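Local coordinates for fat acid-binding protein (Eubacterium ventriosum, PDB 3NYI) that probably binds fatty acids such as stearic acid, as a member of the DegV family of lipid-binding proteins, at residues D136-V139 against R140-E143. Sequence-based numbering, arbitrary orientation.
Sequences DQFV and RMLE
Carboxylate oxygen OD2 of D136 is held by three donors, two of them on one guanidinium: R140 NE donates to it at 2.8 Å with a nearly straight N-H (159°), R140 NH2 adds a weak bond, and a water donates a third. The same water accepts from R140 NH2, so that it bridges OD2 and NH2 beside the salt bridge. The oxygen sits at the edge of the guanidinium, near its plane, yet the donor NE rises above the carboxylate plane, and the two flat groups stand almost perpendicular, 89° apart. The arginine chain, extended from CG to NE, runs back along the helix past D136 O. Each charge also has a second mate, OD1 of D136 bonding to Y19 OH and NH2 of R140 bridging to D265. NE2 of Q137 lies over one face of the guanidinium, 3.7 Å from R140 CD, while Q137 OE1 is taken by Y293 N. A leucine in place of R140 would probably leave both D136 and D265 without their cationic partner and Q137 NE2 without the group beneath it. Elsewhere on the helix the contact turns apolar: L142 CD1 meets F138 CE2 obliquely at 3.5 Å, and the selenomethionine M141 brings CE to 4.0 Å from F138 CD1. That ring also packs edge-to-face with F90 and against helix 148-161. V139 and E143 run side by side, and V139 CG1 lies 3.5 Å from E143 OE2, an oxygen that bonds to H23 ND1. The whole is a worked example of i to i+3 and i to i+4 pairing on the last two turns of helix 128-143, where successive i to i+4 backbone N-H...O=C bonds, such as M141 N to Q137 O at 2.9 Å, accompany an i to i+4 Asp-Arg salt bridge of the kind classic to alpha-helices.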
loop_
_atom_site.group_PDB
_atom_site.type_symbol
_atom_site.label_atom_id
_atom_site.label_comp_id
_atom_site.label_asym_id
_atom_site.label_seq_id
_atom_site.Cartn_x
_atom_site.Cartn_y
_atom_site.Cartn_z
ATOM N N ASP A 136 7.589 -0.960 -7.610
ATOM C CA ASP A 136 8.048 -0.265 -8.809
ATOM C C ASP A 136 9.561 0.011 -8.811
ATOM O O ASP A 136 10.207 -0.093 -9.850
ATOM C CB ASP A 136 7.247 1.024 -9.031
ATOM C CG ASP A 136 7.610 1.712 -10.336
ATOM O OD1 ASP A 136 7.455 1.079 -11.408
ATOM O OD2 ASP A 136 8.082 2.865 -10.273
ATOM N N GLN A 137 10.140 0.338 -7.661
ATOM C CA GLN A 137 11.596 0.479 -7.615
ATOM C C GLN A 137 12.245 -0.858 -7.968
ATOM O O GLN A 137 13.221 -0.903 -8.701
ATOM C CB GLN A 137 12.081 0.974 -6.253
ATOM C CG GLN A 137 11.812 2.457 -6.004
ATOM C CD GLN A 137 12.572 3.352 -6.981
ATOM O OE1 GLN A 137 13.777 3.203 -7.150
ATOM N NE2 GLN A 137 11.860 4.269 -7.638
ATOM N N PHE A 138 11.680 -1.956 -7.466
ATOM C CA PHE A 138 12.213 -3.279 -7.759
ATOM C C PHE A 138 12.070 -3.609 -9.243
ATOM O O PHE A 138 13.003 -4.105 -9.866
ATOM C CB PHE A 138 11.501 -4.356 -6.913
ATOM C CG PHE A 138 12.340 -5.572 -6.683
ATOM C CD1 PHE A 138 13.297 -5.579 -5.679
ATOM C CD2 PHE A 138 12.198 -6.695 -7.488
ATOM C CE1 PHE A 138 14.098 -6.682 -5.473
ATOM C CE2 PHE A 138 12.993 -7.810 -7.286
ATOM C CZ PHE A 138 13.943 -7.804 -6.276
ATOM N N VAL A 139 10.892 -3.335 -9.801
ATOM C CA VAL A 139 10.659 -3.522 -11.234
ATOM C C VAL A 139 11.668 -2.715 -12.055
ATOM O O VAL A 139 12.234 -3.218 -13.031
ATOM C CB VAL A 139 9.221 -3.129 -11.638
ATOM C CG1 VAL A 139 9.099 -3.023 -13.165
ATOM C CG2 VAL A 139 8.209 -4.128 -11.063
ATOM N N ARG A 140 11.898 -1.474 -11.646
ATOM C CA ARG A 140 12.890 -0.618 -12.312
ATOM C C ARG A 140 14.292 -1.223 -12.286
ATOM O O ARG A 140 14.968 -1.296 -13.318
ATOM C CB ARG A 140 12.927 0.767 -11.678
ATOM C CG ARG A 140 11.692 1.609 -11.914
ATOM C CD ARG A 140 11.771 2.897 -11.108
ATOM N NE ARG A 140 10.553 3.693 -11.239
ATOM C CZ ARG A 140 10.546 4.981 -11.563
ATOM N NH1 ARG A 140 11.693 5.624 -11.778
ATOM N NH2 ARG A 140 9.393 5.627 -11.667
HETATM N N MSE A 141 14.731 -1.658 -11.107
HETATM C CA MSE A 141 16.082 -2.206 -10.961
HETATM C C MSE A 141 16.332 -3.395 -11.867
HETATM O O MSE A 141 17.368 -3.465 -12.544
HETATM C CB MSE A 141 16.400 -2.532 -9.489
HETATM C CG MSE A 141 16.522 -1.272 -8.614
HETATM SE SE MSE A 141 17.117 -1.636 -6.782
HETATM C CE MSE A 141 15.400 -2.207 -6.035
ATOM N N LEU A 142 15.378 -4.324 -11.889
ATOM C CA LEU A 142 15.481 -5.500 -12.736
ATOM C C LEU A 142 15.434 -5.147 -14.216
ATOM O O LEU A 142 16.182 -5.706 -15.002
ATOM C CB LEU A 142 14.387 -6.516 -12.390
ATOM C CG LEU A 142 14.452 -7.011 -10.944
ATOM C CD1 LEU A 142 13.497 -8.181 -10.737
ATOM C CD2 LEU A 142 15.874 -7.410 -10.568
ATOM N N GLU A 143 14.567 -4.218 -14.600
ATOM C CA GLU A 143 14.517 -3.798 -15.999
ATOM C C GLU A 143 15.779 -3.038 -16.413
ATOM O O GLU A 143 16.211 -3.113 -17.567
ATOM C CB GLU A 143 13.238 -3.002 -16.288
ATOM C CG GLU A 143 11.981 -3.855 -16.076
ATOM C CD GLU A 143 10.698 -3.211 -16.578
ATOM O OE1 GLU A 143 10.748 -2.055 -17.056
ATOM O OE2 GLU A 143 9.637 -3.876 -16.486
HETATM O O HOH W 1 6.717 5.159 -10.023
#